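Local coordinates for protein glycosyl hydrolase, BNR repeat (Ralstonia eutropha, PDB 3B7F) that probably acts as a glycosyl hydrolase, built as a seven-bladed beta-propeller with BNR repeats, at residues 195-200 with 231-236; 116-121 with 176-181. One frame throughout, in Å; residues are numbered along the deposited sequence.

Overall arrangement
The chain forms a seven-bladed beta-propeller, each blade a four-stranded antiparallel sheet. Coming from the N terminus, the first contact partner is strand 116-122, the first strand of its blade. The chain then runs out through that blade and two short helices. It returns as strand 178-184, and interaction 2 closes this loop by setting the first strands of two successive blades side by side. Interaction 1 opens later, at the end of strand 192-197, and closes at the start of strand 234-239. The two loops are therefore in series. H180 joins them: its backbone N lies 2.8 Å from G195 O, and its NE2 probably bonds to S197 OG.

Interaction 1: 195-200 with 231-236; sequences GMSSGG and GHDPHC. With EDO (1,2-ethanediol), chain R.
S197 and G199 meet H232 and D233 in a buried polar contact between consecutive propeller blades. The turn after strand 192-197 meets the loop leading into strand 234-239. Two backbone bonds join them. G199 N donates to H232 O at 2.8 Å, in the carbonyl plane. G231 N donates to G199 O at 2.9 Å, nearly straight at hydrogen but from above the carbonyl plane. G199 and G200 together face M196 in a classic beta bulge. Their backbone angles suit glycine.

S197 OG lies beside its own backbone N (chi1 -67°). It sits 2.8 Å from D233 OD1 and 2.7 Å from P234 O. D233 OD2 accepts from W304. The P234 ring packs its CD 3.5 Å from M196 O and 3.6 Å from G200 CA. H232 NE2 donates to O1 of an ethanediol, probably from the crystallisation liquor, in the plane of the ring.

H235 ND1 bonds mainly to G280 O. Its NE2 bonds to H252 ND1 and, weakly, to D233 OD2. D233, H235 and H252 could form a vacant metal site, though this is unconfirmed. H180 NE2 and R343 NH1 also bond the buried S197 hydroxyl, whose one proton stays unassigned.

Interaction 2: 116-121 with 176-181; sequences HVFWLT and GPKMHS
F118 and W119 both turn their rings onto the strand that begins at K178, across the boundary between two adjacent blades of the beta-propeller. Strands 116-121 and 178-181 run nearly parallel, at 17°, and side chains of 116-121 pack on both side chains and backbone of 176-181. F118 and W119 both face G134 of their own blade in a classic beta bulge.

In both, CG is anti to the backbone N (chi1 -177° for F118). K178 CD sits over one face of the F118 ring, 3.5 Å from its centroid and close to the normal, in a CH-pi contact. The K178 chain bends at chi3, and NZ comes no nearer to the ring than 4.1 Å, from CE1. H180 CB comes to the edge of the same ring, 3.8 Å from CE2.

The W119 indole lies against the backbone of the facing strand. S181 N is over the centre of one ring face, 3.4 Å from CD2, and H180 C is offset toward the rim. H180 CB also reaches W119 CE3 at 3.6 Å, while its imidazole leads away to S197 of its own blade and, weakly, to P234 O of the next. NE1 of W119 reaches T121 OG1 in a weak bond. H180 ND1 and S181 OG share a hydrogen bond of 2.7 Å, with the hydroxyl at the imidazole edge, in its plane.

Interaction 1: 195-200 with 231-236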
loop_
_atom_site.group_PDB
_atom_site.type_symbol
_atom_site.label_atom_id
_atom_site.label_comp_id
_atom_site.label_asym_id
_atom_site.label_seq_id
_atom_site.Cartn_x
_atom_site.Cartn_y
_atom_site.Cartn_z
ATOM N N GLY A 195 2.841 -8.672 -3.964
ATOM C CA GLY A 195 2.603 -9.225 -2.628
ATOM C C GLY A 195 1.223 -9.845 -2.641
ATOM O O GLY A 195 0.310 -9.347 -3.288
HETATM N N MSE A 196 1.072 -10.957 -1.955
HETATM C CA MSE A 196 -0.206 -11.599 -1.901
HETATM C C MSE A 196 -0.518 -12.030 -0.490
HETATM O O MSE A 196 0.313 -12.629 0.178
HETATM C CB MSE A 196 -0.209 -12.816 -2.799
HETATM C CG MSE A 196 0.172 -12.516 -4.182
HETATM SE SE MSE A 196 -0.429 -13.920 -5.304
HETATM C CE MSE A 196 0.163 -15.432 -4.387
ATOM N N SER A 197 -1.741 -11.723 -0.076
ATOM C CA SER A 197 -2.261 -12.085 1.209
ATOM C C SER A 197 -3.360 -13.126 0.953
ATOM O O SER A 197 -4.449 -12.748 0.580
ATOM C CB SER A 197 -2.773 -10.859 1.941
ATOM O OG SER A 197 -1.668 -10.018 2.265
ATOM N N SER A 198 -3.092 -14.428 1.070
ATOM C CA SER A 198 -1.777 -15.038 1.390
ATOM C C SER A 198 -1.082 -15.490 0.118
ATOM O O SER A 198 -1.678 -15.481 -0.971
ATOM C CB SER A 198 -1.948 -16.202 2.359
ATOM O OG SER A 198 -2.838 -17.148 1.831
ATOM N N GLY A 199 0.197 -15.829 0.264
ATOM C CA GLY A 199 1.040 -16.299 -0.836
ATOM C C GLY A 199 2.483 -15.883 -0.686
ATOM O O GLY A 199 3.373 -16.696 -0.877
ATOM N N GLY A 200 2.721 -14.605 -0.395
ATOM C CA GLY A 200 4.056 -14.079 -0.241
ATOM C C GLY A 200 4.401 -13.000 -1.234
ATOM O O GLY A 200 3.514 -12.448 -1.916
ATOM N N GLY A 231 3.381 -19.074 0.731
ATOM C CA GLY A 231 2.229 -19.209 1.615
ATOM C C GLY A 231 2.155 -18.076 2.634
ATOM O O GLY A 231 1.159 -17.942 3.362
ATOM N N HIS A 232 3.187 -17.238 2.638
ATOM C CA HIS A 232 3.392 -16.119 3.587
ATOM C C HIS A 232 2.343 -15.019 3.468
ATOM O O HIS A 232 1.636 -14.935 2.464
ATOM C CB HIS A 232 4.779 -15.512 3.351
ATOM C CG HIS A 232 5.903 -16.501 3.478
ATOM N ND1 HIS A 232 6.178 -17.441 2.507
ATOM C CD2 HIS A 232 6.795 -16.720 4.475
ATOM C CE1 HIS A 232 7.187 -18.193 2.897
ATOM N NE2 HIS A 232 7.579 -17.780 4.091
ATOM N N ASP A 233 2.250 -14.169 4.495
ATOM C CA ASP A 233 1.261 -13.080 4.516
ATOM C C ASP A 233 1.901 -11.684 4.676
ATOM O O ASP A 233 1.817 -11.063 5.748
ATOM C CB ASP A 233 0.190 -13.342 5.598
ATOM C CG ASP A 233 -0.974 -12.349 5.547
ATOM O OD1 ASP A 233 -1.191 -11.705 4.498
ATOM O OD2 ASP A 233 -1.685 -12.205 6.577
ATOM N N PRO A 234 2.569 -11.193 3.601
ATOM C CA PRO A 234 3.024 -9.822 3.618
ATOM C C PRO A 234 1.812 -8.935 3.578
ATOM O O PRO A 234 0.821 -9.304 2.928
ATOM C CB PRO A 234 3.785 -9.673 2.303
ATOM C CG PRO A 234 3.204 -10.687 1.406
ATOM C CD PRO A 234 2.958 -11.854 2.345
ATOM N N HIS A 235 1.881 -7.815 4.300
ATOM C CA HIS A 235 0.817 -6.819 4.318
ATOM C C HIS A 235 1.102 -5.631 3.391
ATOM O O HIS A 235 0.232 -5.177 2.678
ATOM C CB HIS A 235 0.537 -6.313 5.738
ATOM C CG HIS A 235 -0.059 -7.351 6.642
ATOM N ND1 HIS A 235 -0.082 -7.216 8.012
ATOM C CD2 HIS A 235 -0.619 -8.556 6.373
ATOM C CE1 HIS A 235 -0.654 -8.281 8.548
ATOM N NE2 HIS A 235 -0.995 -9.104 7.576
ATOM N N CYS A 236 2.322 -5.122 3.433
ATOM C CA CYS A 236 2.694 -3.985 2.641
ATOM C C CYS A 236 4.162 -4.110 2.333
ATOM O O CYS A 236 4.933 -4.327 3.247
ATOM C CB CYS A 236 2.410 -2.718 3.435
ATOM S SG CYS A 236 2.550 -1.208 2.450
HETATM C C1 EDO R . 11.111 -18.472 5.223
HETATM O O1 EDO R . 9.790 -19.057 5.281
HETATM C C2 EDO R . 12.098 -19.306 4.426
HETATM O O2 EDO R . 13.428 -18.992 4.858
HETATM O O HOH W 1 -1.040 -19.360 3.403
#

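Interaction 2: 116-121 with 176-181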
loop_
_atom_site.group_PDB
_atom_site.type_symbol
_atom_site.label_atom_id
_atom_site.label_comp_id
_atom_site.label_asym_id
_atom_site.label_seq_id
_atom_site.Cartn_x
_atom_site.Cartn_y
_atom_site.Cartn_z
ATOM N N HIS A 116 -13.062 -7.265 -6.098
ATOM C CA HIS A 116 -12.713 -5.847 -6.165
ATOM C C HIS A 116 -11.271 -5.629 -6.594
ATOM O O HIS A 116 -10.425 -6.501 -6.431
ATOM C CB HIS A 116 -13.013 -5.134 -4.825
ATOM C CG HIS A 116 -12.272 -5.674 -3.640
ATOM N ND1 HIS A 116 -12.764 -6.687 -2.851
ATOM C CD2 HIS A 116 -11.099 -5.303 -3.083
ATOM C CE1 HIS A 116 -11.908 -6.943 -1.878
ATOM N NE2 HIS A 116 -10.884 -6.118 -2.001
ATOM N N VAL A 117 -11.024 -4.465 -7.195
ATOM C CA VAL A 117 -9.681 -4.024 -7.533
ATOM C C VAL A 117 -9.188 -3.448 -6.226
ATOM O O VAL A 117 -9.790 -2.512 -5.685
ATOM C CB VAL A 117 -9.661 -2.975 -8.634
ATOM C CG1 VAL A 117 -8.209 -2.525 -8.929
ATOM C CG2 VAL A 117 -10.342 -3.523 -9.885
ATOM N N PHE A 118 -8.107 -4.004 -5.702
ATOM C CA PHE A 118 -7.589 -3.595 -4.406
ATOM C C PHE A 118 -6.456 -2.563 -4.465
ATOM O O PHE A 118 -6.419 -1.643 -3.653
ATOM C CB PHE A 118 -7.099 -4.832 -3.660
ATOM C CG PHE A 118 -6.607 -4.539 -2.288
ATOM C CD1 PHE A 118 -7.508 -4.296 -1.274
ATOM C CD2 PHE A 118 -5.258 -4.511 -2.001
ATOM C CE1 PHE A 118 -7.069 -4.002 0.009
ATOM C CE2 PHE A 118 -4.814 -4.211 -0.716
ATOM C CZ PHE A 118 -5.714 -3.955 0.277
ATOM N N TRP A 119 -5.547 -2.726 -5.421
ATOM C CA TRP A 119 -4.333 -1.922 -5.516
ATOM C C TRP A 119 -4.048 -1.473 -6.927
ATOM O O TRP A 119 -4.172 -2.265 -7.826
ATOM C CB TRP A 119 -3.181 -2.822 -5.098
ATOM C CG TRP A 119 -1.891 -2.141 -4.891
ATOM C CD1 TRP A 119 -1.012 -1.695 -5.833
ATOM C CD2 TRP A 119 -1.292 -1.890 -3.628
ATOM N NE1 TRP A 119 0.088 -1.140 -5.221
ATOM C CE2 TRP A 119 -0.054 -1.267 -3.866
ATOM C CE3 TRP A 119 -1.686 -2.134 -2.314
ATOM C CZ2 TRP A 119 0.788 -0.877 -2.844
ATOM C CZ3 TRP A 119 -0.835 -1.776 -1.301
ATOM C CH2 TRP A 119 0.389 -1.144 -1.571
ATOM N N LEU A 120 -3.556 -0.246 -7.082
ATOM C CA LEU A 120 -3.219 0.366 -8.366
ATOM C C LEU A 120 -1.782 0.876 -8.292
ATOM O O LEU A 120 -1.413 1.562 -7.331
ATOM C CB LEU A 120 -4.162 1.536 -8.668
ATOM C CG LEU A 120 -5.640 1.259 -8.977
ATOM C CD1 LEU A 120 -6.423 2.566 -8.887
ATOM C CD2 LEU A 120 -5.795 0.577 -10.337
ATOM N N THR A 121 -0.985 0.555 -9.306
ATOM C CA THR A 121 0.426 0.980 -9.403
ATOM C C THR A 121 0.680 1.600 -10.768
ATOM O O THR A 121 0.376 0.965 -11.772
ATOM C CB THR A 121 1.378 -0.211 -9.238
ATOM O OG1 THR A 121 1.228 -0.721 -7.924
ATOM C CG2 THR A 121 2.800 0.190 -9.407
ATOM N N GLY A 176 -11.478 -11.043 2.001
ATOM C CA GLY A 176 -11.071 -12.008 0.981
ATOM C C GLY A 176 -9.580 -11.848 0.751
ATOM O O GLY A 176 -9.011 -10.844 1.145
ATOM N N PRO A 177 -8.941 -12.826 0.096
ATOM C CA PRO A 177 -7.515 -12.750 -0.160
ATOM C C PRO A 177 -7.260 -11.759 -1.301
ATOM O O PRO A 177 -8.124 -11.548 -2.138
ATOM C CB PRO A 177 -7.170 -14.178 -0.554
ATOM C CG PRO A 177 -8.362 -14.652 -1.253
ATOM C CD PRO A 177 -9.521 -14.043 -0.501
ATOM N N LYS A 178 -6.088 -11.164 -1.342
ATOM C CA LYS A 178 -5.841 -10.086 -2.300
ATOM C C LYS A 178 -4.402 -9.971 -2.742
ATOM O O LYS A 178 -3.485 -10.429 -2.060
ATOM C CB LYS A 178 -6.245 -8.755 -1.654
ATOM C CG LYS A 178 -5.363 -8.397 -0.457
ATOM C CD LYS A 178 -5.990 -7.404 0.472
ATOM C CE LYS A 178 -7.083 -7.959 1.320
ATOM N NZ LYS A 178 -7.188 -7.146 2.564
HETATM N N MSE A 179 -4.252 -9.291 -3.872
HETATM C CA MSE A 179 -2.997 -8.996 -4.502
HETATM C C MSE A 179 -2.709 -7.544 -4.138
HETATM O O MSE A 179 -3.575 -6.672 -4.281
HETATM C CB MSE A 179 -3.176 -9.169 -6.008
HETATM C CG MSE A 179 -2.139 -8.573 -6.945
HETATM SE SE MSE A 179 -0.704 -9.658 -7.482
HETATM C CE MSE A 179 -1.603 -11.151 -8.314
ATOM N N HIS A 180 -1.496 -7.263 -3.694
ATOM C CA HIS A 180 -1.145 -5.916 -3.301
ATOM C C HIS A 180 0.327 -5.684 -3.582
ATOM O O HIS A 180 0.967 -6.519 -4.213
ATOM C CB HIS A 180 -1.512 -5.725 -1.816
ATOM C CG HIS A 180 -0.839 -6.684 -0.885
ATOM N ND1 HIS A 180 0.480 -6.550 -0.503
ATOM C CD2 HIS A 180 -1.316 -7.761 -0.220
ATOM C CE1 HIS A 180 0.796 -7.532 0.324
ATOM N NE2 HIS A 180 -0.279 -8.275 0.526
ATOM N N SER A 181 0.838 -4.536 -3.140
ATOM C CA SER A 181 2.240 -4.197 -3.220
ATOM C C SER A 181 2.892 -4.501 -4.574
ATOM O O SER A 181 3.934 -5.153 -4.635
ATOM C CB SER A 181 2.974 -4.923 -2.088
ATOM O OG SER A 181 2.395 -4.610 -0.847
#